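Local coordinates for protein paenibacillus xanthan lyase (Paenibacillus, PDB 6F2P) that cleaves xanthan by an eliminative mechanism, as a xanthan lyase of polysaccharide lyase family 8, probably releasing the terminal mannosyl units of its side chains, at residues Y415-S420 and G552-S557; F422-W427 and N514-S519; A3-T8 and N245-Q250; I137-Y142 and G182-D187. One frame throughout, in Å; residues are numbered along the deposited sequence.

Contact 1 of 4, residues Y415-S420 and G552-S557; sequences YNTDLS and GSVPGS
A type II beta turn, Val554 to Ser557, docks here against an Asx turn that opens at Asn416. Both lie in loops of the super-sandwich domain of this family 8 lyase: the first joins strands 545-550 and 559-563, the second follows strand 411-415. The evidence for direct bonding is a single hydrogen bond. Thr417 OG1, placed between its own backbone N and carbonyl carbon (chi1 51°), donates to Pro555 O at 2.7 Å. It reaches that oxygen from above the carbonyl plane rather than along a lone pair, and the Thr417 CG2 methyl is turned beside the backbone N. Val554 adds an apolar side to the hydroxyl, its CG1 standing 3.8 Å from Thr417 OG1. The Asx turn itself is closed by Asp418 N, which donates to Asn416 OD1 at 3.1 Å. The same amide group lies alongside Ser557, OD1 of Asn416 being 3.3 Å from Ser557 CB, while the Asp418 and Ser557 CB atoms meet at 3.9 Å. Ser557 OG turns back into its own turn and donates to Val554 O, arriving in the carbonyl plane on a lone pair. The carboxylate of Asp418 looks to Gln421, whose NE2 bonds OD2, and a water links that same oxygen to Ser553 OG. A second water spans the two loops, accepting from Asn416 ND2 at 3.0 Å and donating to Gly556 O at 3.2 Å.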
loop_
_atom_site.group_PDB
_atom_site.type_symbol
_atom_site.label_atom_id
_atom_site.label_comp_id
_atom_site.label_asym_id
_atom_site.label_seq_id
_atom_site.Cartn_x
_atom_site.Cartn_y
_atom_site.Cartn_z
ATOM N N TYR A 415 18.539 -7.070 7.905
ATOM C CA TYR A 415 19.024 -8.421 7.659
ATOM C C TYR A 415 20.412 -8.385 7.055
ATOM O O TYR A 415 20.663 -7.633 6.115
ATOM C CB TYR A 415 18.067 -9.163 6.728
ATOM C CG TYR A 415 16.727 -9.456 7.363
ATOM C CD1 TYR A 415 16.537 -10.604 8.127
ATOM C CD2 TYR A 415 15.655 -8.585 7.212
ATOM C CE1 TYR A 415 15.318 -10.876 8.720
ATOM C CE2 TYR A 415 14.433 -8.846 7.802
ATOM C CZ TYR A 415 14.271 -9.996 8.558
ATOM O OH TYR A 415 13.063 -10.272 9.156
ATOM N N ASN A 416 21.319 -9.185 7.604
ATOM C CA ASN A 416 22.659 -9.300 7.042
ATOM C C ASN A 416 23.231 -10.703 7.212
ATOM O O ASN A 416 22.474 -11.667 7.228
ATOM C CB ASN A 416 23.601 -8.225 7.591
ATOM C CG ASN A 416 23.628 -8.180 9.102
ATOM O OD1 ASN A 416 23.455 -9.194 9.771
ATOM N ND2 ASN A 416 23.848 -6.994 9.649
ATOM N N THR A 417 24.550 -10.825 7.340
ATOM C CA THR A 417 25.164 -12.150 7.399
ATOM C C THR A 417 24.960 -12.830 8.760
ATOM O O THR A 417 25.158 -14.042 8.909
ATOM C CB THR A 417 26.659 -12.120 7.013
ATOM O OG1 THR A 417 27.331 -11.109 7.766
ATOM C CG2 THR A 417 26.813 -11.811 5.544
ATOM N N ASP A 418 24.546 -12.048 9.749
ATOM C CA ASP A 418 24.205 -12.600 11.049
ATOM C C ASP A 418 22.870 -13.319 10.927
ATOM O O ASP A 418 21.839 -12.809 11.367
ATOM C CB ASP A 418 24.121 -11.484 12.093
ATOM C CG ASP A 418 23.893 -12.010 13.491
ATOM O OD1 ASP A 418 23.985 -13.234 13.689
ATOM O OD2 ASP A 418 23.623 -11.197 14.394
ATOM N N LEU A 419 22.905 -14.510 10.332
ATOM C CA LEU A 419 21.695 -15.251 9.975
ATOM C C LEU A 419 20.786 -15.560 11.157
ATOM O O LEU A 419 19.586 -15.779 10.980
ATOM C CB LEU A 419 22.051 -16.556 9.248
ATOM C CG LEU A 419 22.910 -16.425 7.985
ATOM C CD1 LEU A 419 22.987 -17.755 7.267
ATOM C CD2 LEU A 419 22.376 -15.340 7.066
ATOM N N SER A 420 21.349 -15.578 12.359
ATOM C CA SER A 420 20.590 -16.029 13.519
ATOM C C SER A 420 19.983 -14.874 14.302
ATOM O O SER A 420 19.317 -15.092 15.314
ATOM C CB SER A 420 21.466 -16.880 14.446
ATOM O OG SER A 420 22.341 -16.056 15.189
ATOM N N GLY A 552 29.816 -6.536 13.838
ATOM C CA GLY A 552 28.937 -7.681 13.704
ATOM C C GLY A 552 29.565 -8.950 14.234
ATOM O O GLY A 552 30.785 -9.113 14.182
ATOM N N SER A 553 28.726 -9.861 14.726
ATOM C CA SER A 553 29.204 -11.119 15.309
ATOM C C SER A 553 29.862 -12.021 14.266
ATOM O O SER A 553 30.536 -12.987 14.599
ATOM C CB SER A 553 28.055 -11.868 15.986
ATOM O OG SER A 553 27.394 -11.046 16.929
ATOM N N VAL A 554 29.659 -11.676 13.002
ATOM C CA VAL A 554 30.108 -12.462 11.869
ATOM C C VAL A 554 30.459 -11.474 10.761
ATOM O O VAL A 554 29.811 -10.428 10.640
ATOM C CB VAL A 554 28.975 -13.412 11.420
ATOM C CG1 VAL A 554 29.044 -13.726 9.925
ATOM C CG2 VAL A 554 28.989 -14.680 12.261
ATOM N N PRO A 555 31.506 -11.778 9.971
ATOM C CA PRO A 555 31.910 -10.924 8.845
ATOM C C PRO A 555 30.738 -10.609 7.925
ATOM O O PRO A 555 30.027 -11.525 7.496
ATOM C CB PRO A 555 32.929 -11.785 8.109
ATOM C CG PRO A 555 33.518 -12.628 9.177
ATOM C CD PRO A 555 32.409 -12.926 10.140
ATOM N N GLY A 556 30.536 -9.324 7.647
ATOM C CA GLY A 556 29.433 -8.889 6.813
ATOM C C GLY A 556 28.260 -8.318 7.595
ATOM O O GLY A 556 27.267 -7.885 7.000
ATOM N N SER A 557 28.364 -8.297 8.924
ATOM C CA SER A 557 27.248 -7.822 9.746
ATOM C C SER A 557 27.515 -6.591 10.629
ATOM O O SER A 557 26.767 -6.339 11.572
ATOM C CB SER A 557 26.677 -8.968 10.587
ATOM O OG SER A 557 27.680 -9.528 11.408
HETATM O O HOH W 1 25.403 -5.375 7.609
HETATM O O HOH W 2 24.307 -7.977 13.402
HETATM O O HOH W 3 24.915 -10.983 16.870
#

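Contact 2 of 4, residues F422-W427 and N514-S519; sequences FNDHFW and NRKLNS
Two backbone carbonyl oxygens accept hydrogen bonds from Lys516 NZ, Asn423 O at 2.6 Å and Ser420 O, and Asp424 OD2 adds a longer salt bridge at 3.5 Å. Toward Asn423 the ammonium lies in the plane of the carbonyl, with a C=O...N angle of 151°. The lysine side chain starts anti to the backbone N (chi1 -160°) and then bends at chi2 and chi3, which brings the ammonium up under the turn. On the way CE passes 3.8 Å from Phe426 CB, at the edge of that ring. Asn423 O is held twice, since Phe426 N also donates to it at 3.1 Å. Asp424 sends its other carboxylate oxygen, OD1, to Arg597, so the lysine charge probably belongs to a larger ionic group. Next to the lysine chain the aromatic rings meet edge against face: Phe422 CD1 stands over the centre of the Phe426 ring, and Phe426 CE2 over that of Trp427. An alanine in place of Lys516 would probably cost the turn its side-chain donor and leave Asp424 with one salt-bridge partner fewer. The geometry is that of a type I' turn, Asn423 to Phe426, leading into helix 426-429 and tied through its first carbonyl to strand 508-516 of the super-sandwich domain.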
loop_
_atom_site.group_PDB
_atom_site.type_symbol
_atom_site.label_atom_id
_atom_site.label_comp_id
_atom_site.label_asym_id
_atom_site.label_seq_id
_atom_site.Cartn_x
_atom_site.Cartn_y
_atom_site.Cartn_z
ATOM N N PHE A 422 17.450 -12.956 14.385
ATOM C CA PHE A 422 16.064 -12.917 14.837
ATOM C C PHE A 422 15.546 -14.281 15.259
ATOM O O PHE A 422 14.397 -14.406 15.691
ATOM C CB PHE A 422 15.162 -12.293 13.771
ATOM C CG PHE A 422 15.544 -10.887 13.422
ATOM C CD1 PHE A 422 15.376 -9.866 14.341
ATOM C CD2 PHE A 422 16.099 -10.589 12.194
ATOM C CE1 PHE A 422 15.744 -8.574 14.038
ATOM C CE2 PHE A 422 16.462 -9.297 11.885
ATOM C CZ PHE A 422 16.282 -8.287 12.808
ATOM N N ASN A 423 16.387 -15.300 15.117
ATOM C CA ASN A 423 16.124 -16.594 15.736
ATOM C C ASN A 423 17.075 -16.780 16.924
ATOM O O ASN A 423 17.549 -15.787 17.482
ATOM C CB ASN A 423 16.187 -17.748 14.722
ATOM C CG ASN A 423 17.395 -17.672 13.810
ATOM O OD1 ASN A 423 18.464 -18.185 14.139
ATOM N ND2 ASN A 423 17.226 -17.043 12.643
ATOM N N ASP A 424 17.342 -18.019 17.327
ATOM C CA ASP A 424 18.238 -18.254 18.457
ATOM C C ASP A 424 17.695 -17.526 19.702
ATOM O O ASP A 424 18.448 -16.992 20.519
ATOM C CB ASP A 424 19.659 -17.812 18.077
ATOM C CG ASP A 424 20.671 -18.003 19.191
ATOM O OD1 ASP A 424 20.609 -19.031 19.912
ATOM O OD2 ASP A 424 21.528 -17.096 19.337
ATOM N N HIS A 425 16.367 -17.496 19.804
ATOM C CA HIS A 425 15.652 -16.913 20.941
ATOM C C HIS A 425 15.686 -15.396 21.028
ATOM O O HIS A 425 15.517 -14.842 22.115
ATOM C CB HIS A 425 16.110 -17.521 22.268
ATOM C CG HIS A 425 16.090 -19.013 22.270
ATOM N ND1 HIS A 425 14.936 -19.742 22.078
ATOM C CD2 HIS A 425 17.090 -19.920 22.402
ATOM C CE1 HIS A 425 15.221 -21.031 22.103
ATOM N NE2 HIS A 425 16.521 -21.164 22.301
ATOM N N PHE A 426 15.887 -14.731 19.892
ATOM C CA PHE A 426 15.733 -13.278 19.822
ATOM C C PHE A 426 14.444 -12.795 20.520
ATOM O O PHE A 426 14.492 -11.948 21.419
ATOM C CB PHE A 426 15.762 -12.787 18.364
ATOM C CG PHE A 426 15.287 -11.368 18.197
ATOM C CD1 PHE A 426 16.176 -10.313 18.325
ATOM C CD2 PHE A 426 13.948 -11.088 17.942
ATOM C CE1 PHE A 426 15.749 -9.017 18.203
ATOM C CE2 PHE A 426 13.512 -9.789 17.816
ATOM C CZ PHE A 426 14.419 -8.748 17.939
ATOM N N TRP A 427 13.305 -13.352 20.118
ATOM C CA TRP A 427 12.003 -12.866 20.579
ATOM C C TRP A 427 11.684 -13.102 22.051
ATOM O O TRP A 427 10.848 -12.399 22.620
ATOM C CB TRP A 427 10.873 -13.442 19.721
ATOM C CG TRP A 427 10.767 -12.797 18.370
ATOM C CD1 TRP A 427 11.074 -13.364 17.167
ATOM C CD2 TRP A 427 10.346 -11.459 18.088
ATOM N NE1 TRP A 427 10.851 -12.466 16.149
ATOM C CE2 TRP A 427 10.409 -11.288 16.688
ATOM C CE3 TRP A 427 9.914 -10.390 18.882
ATOM C CZ2 TRP A 427 10.056 -10.093 16.065
ATOM C CZ3 TRP A 427 9.569 -9.203 18.261
ATOM C CH2 TRP A 427 9.640 -9.065 16.862
ATOM N N ASN A 514 18.256 -2.284 18.449
ATOM C CA ASN A 514 18.177 -3.208 19.568
ATOM C C ASN A 514 18.712 -4.542 19.085
ATOM O O ASN A 514 17.951 -5.455 18.808
ATOM C CB ASN A 514 16.745 -3.343 20.099
ATOM C CG ASN A 514 16.708 -3.910 21.510
ATOM O OD1 ASN A 514 17.686 -4.492 21.973
ATOM N ND2 ASN A 514 15.589 -3.735 22.200
ATOM N N ARG A 515 20.032 -4.638 18.959
ATOM C CA ARG A 515 20.653 -5.747 18.247
ATOM C C ARG A 515 21.097 -6.843 19.187
ATOM O O ARG A 515 21.675 -6.563 20.234
ATOM C CB ARG A 515 21.883 -5.247 17.486
ATOM C CG ARG A 515 22.406 -6.207 16.426
ATOM C CD ARG A 515 21.554 -6.116 15.171
ATOM N NE ARG A 515 22.029 -6.994 14.107
ATOM C CZ ARG A 515 21.345 -7.234 12.992
ATOM N NH1 ARG A 515 20.166 -6.658 12.817
ATOM N NH2 ARG A 515 21.830 -8.051 12.064
ATOM N N LYS A 516 20.854 -8.093 18.805
ATOM C CA LYS A 516 21.368 -9.215 19.579
ATOM C C LYS A 516 22.846 -9.406 19.283
ATOM O O LYS A 516 23.263 -9.353 18.127
ATOM C CB LYS A 516 20.605 -10.500 19.275
ATOM C CG LYS A 516 20.759 -11.543 20.362
ATOM C CD LYS A 516 20.719 -12.933 19.800
ATOM C CE LYS A 516 19.431 -13.186 19.075
ATOM N NZ LYS A 516 19.559 -14.405 18.244
ATOM N N LEU A 517 23.629 -9.643 20.329
ATOM C CA LEU A 517 25.082 -9.698 20.208
ATOM C C LEU A 517 25.604 -11.130 20.249
ATOM O O LEU A 517 24.823 -12.079 20.335
ATOM C CB LEU A 517 25.725 -8.856 21.312
ATOM C CG LEU A 517 25.154 -7.435 21.374
ATOM C CD1 LEU A 517 25.831 -6.598 22.447
ATOM C CD2 LEU A 517 25.287 -6.767 20.010
ATOM N N ASN A 518 26.924 -11.287 20.179
ATOM C CA ASN A 518 27.526 -12.602 20.334
ATOM C C ASN A 518 27.347 -13.105 21.767
ATOM O O ASN A 518 26.782 -12.400 22.609
ATOM C CB ASN A 518 28.996 -12.606 19.903
ATOM C CG ASN A 518 29.853 -11.639 20.701
ATOM O OD1 ASN A 518 29.600 -11.365 21.878
ATOM N ND2 ASN A 518 30.891 -11.126 20.057
ATOM N N SER A 519 27.829 -14.312 22.049
ATOM C CA SER A 519 27.535 -14.954 23.333
ATOM C C SER A 519 28.193 -14.229 24.504
ATOM O O SER A 519 27.718 -14.315 25.632
ATOM C CB SER A 519 27.917 -16.434 23.321
ATOM O OG SER A 519 29.310 -16.587 23.140
#

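Contact 3 of 4, residues A3-T8 and N245-Q250; sequences ADEFDT and NGSSWQ
Glu5 stretches straight out from the first turn of its helix, CG anti to the backbone N (chi1 -174°) and the chain extended beyond it, so that the carboxylate arrives at the backbone of Ser248. There OE2 accepts from Ser248 N at 2.8 Å along a nearly linear N-H...O path (173°), the donor lying close to the C-O axis. Ser248 OG, rotated anti to its carbonyl carbon, sits opposite both carboxylate oxygens, 2.8 Å from Glu5 OE1 and 2.7 Å from Glu5 OE2. The receiving backbone is a type I beta turn, Ser247 to Gln250, so within the alpha-helical region the first turn of helix 4-18 is tied to the loop between helices 229-244 and 256-267. Within it an ST turn forms, Trp249 N donating to Ser247 OG at 2.8 Å. Trp249 has CG anti to its carbonyl carbon, which swings the six-membered ring back toward the helix, where CZ3 lies 3.8 Å from Glu5 OE2. Phe6, with the same first rotation, brings its CE1 to 3.3 Å from Trp249 CH2. The two ring planes are 18° from parallel, but the 5.0 Å between the centroids is mostly lateral offset, so little of one face lies over the other.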
loop_
_atom_site.group_PDB
_atom_site.type_symbol
_atom_site.label_atom_id
_atom_site.label_comp_id
_atom_site.label_asym_id
_atom_site.label_seq_id
_atom_site.Cartn_x
_atom_site.Cartn_y
_atom_site.Cartn_z
ATOM N N ALA A 3 -8.575 -48.760 -10.876
ATOM C CA ALA A 3 -7.620 -49.363 -9.969
ATOM C C ALA A 3 -6.290 -48.686 -10.206
ATOM O O ALA A 3 -5.777 -47.996 -9.327
ATOM C CB ALA A 3 -7.516 -50.875 -10.197
ATOM N N ASP A 4 -5.756 -48.842 -11.414
ATOM C CA ASP A 4 -4.358 -48.513 -11.640
ATOM C C ASP A 4 -4.006 -47.028 -11.663
ATOM O O ASP A 4 -2.890 -46.671 -11.298
ATOM C CB ASP A 4 -3.782 -49.274 -12.839
ATOM C CG ASP A 4 -3.301 -50.665 -12.458
ATOM O OD1 ASP A 4 -2.143 -50.794 -11.997
ATOM O OD2 ASP A 4 -4.085 -51.630 -12.600
ATOM N N GLU A 5 -4.930 -46.154 -12.052
ATOM C CA GLU A 5 -4.595 -44.733 -11.987
ATOM C C GLU A 5 -4.549 -44.289 -10.534
ATOM O O GLU A 5 -3.682 -43.513 -10.123
ATOM C CB GLU A 5 -5.547 -43.851 -12.791
ATOM C CG GLU A 5 -5.077 -42.397 -12.829
ATOM C CD GLU A 5 -5.831 -41.531 -13.821
ATOM O OE1 GLU A 5 -6.679 -42.060 -14.575
ATOM O OE2 GLU A 5 -5.566 -40.307 -13.844
ATOM N N PHE A 6 -5.491 -44.802 -9.756
ATOM C CA PHE A 6 -5.470 -44.614 -8.316
ATOM C C PHE A 6 -4.216 -45.226 -7.699
ATOM O O PHE A 6 -3.557 -44.590 -6.881
ATOM C CB PHE A 6 -6.711 -45.232 -7.707
ATOM C CG PHE A 6 -7.987 -44.622 -8.199
ATOM C CD1 PHE A 6 -8.287 -43.300 -7.926
ATOM C CD2 PHE A 6 -8.895 -45.369 -8.923
ATOM C CE1 PHE A 6 -9.470 -42.738 -8.366
ATOM C CE2 PHE A 6 -10.079 -44.813 -9.367
ATOM C CZ PHE A 6 -10.368 -43.496 -9.088
ATOM N N ASP A 7 -3.882 -46.451 -8.103
ATOM C CA ASP A 7 -2.676 -47.112 -7.615
ATOM C C ASP A 7 -1.448 -46.255 -7.867
ATOM O O ASP A 7 -0.558 -46.172 -7.025
ATOM C CB ASP A 7 -2.482 -48.494 -8.264
ATOM C CG ASP A 7 -3.589 -49.478 -7.902
ATOM O OD1 ASP A 7 -4.074 -49.450 -6.746
ATOM O OD2 ASP A 7 -3.987 -50.274 -8.783
ATOM N N THR A 8 -1.413 -45.603 -9.023
ATOM C CA THR A 8 -0.260 -44.803 -9.411
ATOM C C THR A 8 -0.128 -43.569 -8.534
ATOM O O THR A 8 0.970 -43.233 -8.072
ATOM C CB THR A 8 -0.354 -44.370 -10.878
ATOM O OG1 THR A 8 -0.304 -45.527 -11.712
ATOM C CG2 THR A 8 0.808 -43.483 -11.229
ATOM N N ASN A 245 -0.903 -33.840 -10.542
ATOM C CA ASN A 245 -0.293 -33.433 -11.804
ATOM C C ASN A 245 -0.111 -34.575 -12.787
ATOM O O ASN A 245 0.482 -35.592 -12.458
ATOM C CB ASN A 245 1.055 -32.767 -11.538
ATOM C CG ASN A 245 1.789 -32.408 -12.806
ATOM O OD1 ASN A 245 2.922 -32.843 -13.017
ATOM N ND2 ASN A 245 1.149 -31.608 -13.665
ATOM N N GLY A 246 -0.626 -34.396 -13.997
ATOM C CA GLY A 246 -0.524 -35.421 -15.016
ATOM C C GLY A 246 -1.703 -36.378 -15.029
ATOM O O GLY A 246 -1.885 -37.121 -15.991
ATOM N N SER A 247 -2.513 -36.347 -13.973
ATOM C CA SER A 247 -3.622 -37.285 -13.831
ATOM C C SER A 247 -4.928 -36.731 -14.362
ATOM O O SER A 247 -5.043 -35.550 -14.678
ATOM C CB SER A 247 -3.849 -37.625 -12.361
ATOM O OG SER A 247 -4.879 -36.802 -11.839
ATOM N N SER A 248 -5.933 -37.595 -14.410
ATOM C CA SER A 248 -7.266 -37.211 -14.850
ATOM C C SER A 248 -7.830 -36.077 -14.003
ATOM O O SER A 248 -8.676 -35.322 -14.459
ATOM C CB SER A 248 -8.200 -38.418 -14.782
ATOM O OG SER A 248 -7.615 -39.558 -15.388
ATOM N N TRP A 249 -7.359 -35.958 -12.766
ATOM C CA TRP A 249 -7.896 -34.960 -11.845
ATOM C C TRP A 249 -6.891 -33.848 -11.582
ATOM O O TRP A 249 -6.993 -33.130 -10.590
ATOM C CB TRP A 249 -8.355 -35.622 -10.536
ATOM C CG TRP A 249 -9.219 -36.819 -10.816
ATOM C CD1 TRP A 249 -10.544 -36.819 -11.174
ATOM C CD2 TRP A 249 -8.806 -38.189 -10.817
ATOM N NE1 TRP A 249 -10.977 -38.109 -11.381
ATOM C CE2 TRP A 249 -9.930 -38.966 -11.171
ATOM C CE3 TRP A 249 -7.595 -38.834 -10.545
ATOM C CZ2 TRP A 249 -9.876 -40.355 -11.259
ATOM C CZ3 TRP A 249 -7.542 -40.215 -10.636
ATOM C CH2 TRP A 249 -8.676 -40.960 -10.990
ATOM N N GLN A 250 -5.932 -33.693 -12.485
ATOM C CA GLN A 250 -4.946 -32.636 -12.348
ATOM C C GLN A 250 -5.612 -31.271 -12.346
ATOM O O GLN A 250 -6.746 -31.110 -12.818
ATOM C CB GLN A 250 -3.933 -32.691 -13.473
ATOM C CG GLN A 250 -4.409 -32.040 -14.740
ATOM C CD GLN A 250 -3.594 -32.483 -15.926
ATOM O OE1 GLN A 250 -4.110 -33.154 -16.818
ATOM N NE2 GLN A 250 -2.309 -32.123 -15.939
#

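Contact 4 of 4, residues I137-Y142 and G182-D187; sequences IVALMY and GILNKD
Tyr142, near the C-terminal end of helix 123-141, carries CG anti to its backbone N (chi1 -158°), throwing its phenol across to the end of helix 168-184, while Leu184, with CG anti to its carbonyl carbon (chi1 -64°), swings both methyls back. The phenol OH donates to Leu184 O at 3.1 Å; it lies in the carbonyl plane at a C=O...O angle of 156°, and the oxygen sits near the plane of the ring, at its edge. Leu184 CD1 rests 3.8 Å from Val138 CG1, and CD2 lies 4.0 Å from Ala139 CA and 4.2 Å from Tyr142 CD1. A Schellman motif with Lys186 at positive phi as its C-prime residue ends helix 168-184: Asp187 N bonds Gly182 O and Lys186 N, weakly, Ile183 O; Leu184 O instead receives the tyrosine hydroxyl. A phenylalanine at Tyr142 lacks the hydroxyl that bonds Leu184 O, which would probably weaken the link to the helix end. Lys186 CE passes 3.8 Å from Tyr142 OH, with NZ going on to Asp7 of helix 4-18. That helix supplies Arg10 for a cation-pi interaction with the Tyr142 ring, and helix 147-160 packs Tyr153 on Val138, Ile150 on Tyr142 and Met154 on Leu184.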
loop_
_atom_site.group_PDB
_atom_site.type_symbol
_atom_site.label_atom_id
_atom_site.label_comp_id
_atom_site.label_asym_id
_atom_site.label_seq_id
_atom_site.Cartn_x
_atom_site.Cartn_y
_atom_site.Cartn_z
ATOM N N ILE A 137 -1.780 -42.712 7.256
ATOM C CA ILE A 137 -1.597 -44.070 7.734
ATOM C C ILE A 137 -2.033 -45.062 6.671
ATOM O O ILE A 137 -1.251 -45.924 6.261
ATOM C CB ILE A 137 -2.404 -44.334 9.010
ATOM C CG1 ILE A 137 -1.873 -43.469 10.150
ATOM C CG2 ILE A 137 -2.350 -45.825 9.386
ATOM C CD1 ILE A 137 -2.814 -43.381 11.320
ATOM N N VAL A 138 -3.275 -44.921 6.218
ATOM C CA VAL A 138 -3.821 -45.802 5.197
ATOM C C VAL A 138 -2.969 -45.803 3.927
ATOM O O VAL A 138 -2.823 -46.834 3.276
ATOM C CB VAL A 138 -5.274 -45.436 4.867
ATOM C CG1 VAL A 138 -5.787 -46.263 3.694
ATOM C CG2 VAL A 138 -6.156 -45.648 6.098
ATOM N N ALA A 139 -2.386 -44.663 3.581
ATOM C CA ALA A 139 -1.539 -44.611 2.395
ATOM C C ALA A 139 -0.338 -45.540 2.559
ATOM O O ALA A 139 -0.017 -46.328 1.667
ATOM C CB ALA A 139 -1.091 -43.180 2.109
ATOM N N LEU A 140 0.305 -45.462 3.717
ATOM C CA LEU A 140 1.476 -46.281 3.991
ATOM C C LEU A 140 1.132 -47.764 4.125
ATOM O O LEU A 140 1.877 -48.623 3.664
ATOM C CB LEU A 140 2.156 -45.801 5.274
ATOM C CG LEU A 140 2.669 -44.364 5.282
ATOM C CD1 LEU A 140 3.168 -43.989 6.662
ATOM C CD2 LEU A 140 3.771 -44.179 4.243
ATOM N N MET A 141 0.001 -48.055 4.760
ATOM C CA MET A 141 -0.310 -49.408 5.196
ATOM C C MET A 141 -1.252 -50.144 4.240
ATOM O O MET A 141 -1.658 -51.284 4.504
ATOM C CB MET A 141 -0.941 -49.352 6.585
ATOM C CG MET A 141 -0.066 -48.716 7.651
ATOM S SD MET A 141 1.371 -49.720 8.069
ATOM C CE MET A 141 0.552 -51.228 8.604
ATOM N N TYR A 142 -1.580 -49.485 3.133
ATOM C CA TYR A 142 -2.586 -49.948 2.178
ATOM C C TYR A 142 -2.521 -51.439 1.818
ATOM O O TYR A 142 -3.508 -52.169 1.943
ATOM C CB TYR A 142 -2.477 -49.109 0.906
ATOM C CG TYR A 142 -3.728 -49.098 0.068
ATOM C CD1 TYR A 142 -4.778 -48.247 0.374
ATOM C CD2 TYR A 142 -3.854 -49.926 -1.040
ATOM C CE1 TYR A 142 -5.932 -48.224 -0.398
ATOM C CE2 TYR A 142 -5.006 -49.911 -1.819
ATOM C CZ TYR A 142 -6.041 -49.060 -1.492
ATOM O OH TYR A 142 -7.185 -49.039 -2.262
ATOM N N GLY A 182 -10.407 -39.816 -1.562
ATOM C CA GLY A 182 -10.854 -40.236 -2.879
ATOM C C GLY A 182 -9.868 -41.173 -3.555
ATOM O O GLY A 182 -10.253 -42.209 -4.086
ATOM N N ILE A 183 -8.593 -40.806 -3.540
ATOM C CA ILE A 183 -7.549 -41.626 -4.135
ATOM C C ILE A 183 -7.453 -42.994 -3.456
ATOM O O ILE A 183 -7.383 -44.034 -4.120
ATOM C CB ILE A 183 -6.200 -40.918 -4.025
ATOM C CG1 ILE A 183 -6.191 -39.683 -4.929
ATOM C CG2 ILE A 183 -5.067 -41.865 -4.378
ATOM C CD1 ILE A 183 -4.864 -38.969 -4.997
ATOM N N LEU A 184 -7.452 -42.982 -2.127
ATOM C CA LEU A 184 -7.375 -44.208 -1.354
ATOM C C LEU A 184 -8.613 -45.075 -1.550
ATOM O O LEU A 184 -8.513 -46.305 -1.592
ATOM C CB LEU A 184 -7.188 -43.894 0.130
ATOM C CG LEU A 184 -5.882 -43.195 0.493
ATOM C CD1 LEU A 184 -5.850 -42.916 1.979
ATOM C CD2 LEU A 184 -4.678 -44.020 0.060
ATOM N N ASN A 185 -9.775 -44.433 -1.675
ATOM C CA ASN A 185 -11.030 -45.163 -1.814
ATOM C C ASN A 185 -11.428 -45.398 -3.268
ATOM O O ASN A 185 -12.522 -45.894 -3.552
ATOM C CB ASN A 185 -12.163 -44.445 -1.089
ATOM C CG ASN A 185 -13.341 -45.355 -0.822
ATOM O OD1 ASN A 185 -13.158 -46.533 -0.520
ATOM N ND2 ASN A 185 -14.554 -44.826 -0.963
ATOM N N LYS A 186 -10.532 -45.036 -4.183
ATOM C CA LYS A 186 -10.752 -45.217 -5.621
ATOM C C LYS A 186 -12.092 -44.631 -6.085
ATOM O O LYS A 186 -12.894 -45.296 -6.735
ATOM C CB LYS A 186 -10.594 -46.697 -6.005
ATOM C CG LYS A 186 -9.221 -47.240 -5.622
ATOM C CD LYS A 186 -8.800 -48.494 -6.376
ATOM C CE LYS A 186 -7.346 -48.825 -6.048
ATOM N NZ LYS A 186 -6.728 -49.909 -6.866
ATOM N N ASP A 187 -12.312 -43.369 -5.736
ATOM C CA ASP A 187 -13.576 -42.692 -5.965
ATOM C C ASP A 187 -13.308 -41.423 -6.793
ATOM O O ASP A 187 -13.080 -40.345 -6.237
ATOM C CB ASP A 187 -14.169 -42.335 -4.603
ATOM C CG ASP A 187 -15.555 -41.721 -4.695
ATOM O OD1 ASP A 187 -15.986 -41.343 -5.809
ATOM O OD2 ASP A 187 -16.211 -41.596 -3.631
#

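In the fold
The four contacts form two pairs. Along the chain contact 4 is nested inside the loop closed by contact 3, both close before contact 1 opens, and contact 2 lies inside the loop of contact 1. Contacts 3 and 4 (centres 13 Å apart) join helices 4-18, 123-141 and 168-184 and the loop after helix 229-244; Asp7 of contact 3 forms a salt bridge with Lys186 of contact 4, and Phe6 packs on it. Contacts 1 and 2 (centres 11 Å apart) share the super-sandwich domain, where Tyr415 meets Phe422 edge-to-face. Between the pairs the centres are 45 to 48 Å apart and the nearest atoms at least about 30 Å, so the helical and super-sandwich pairs do not touch.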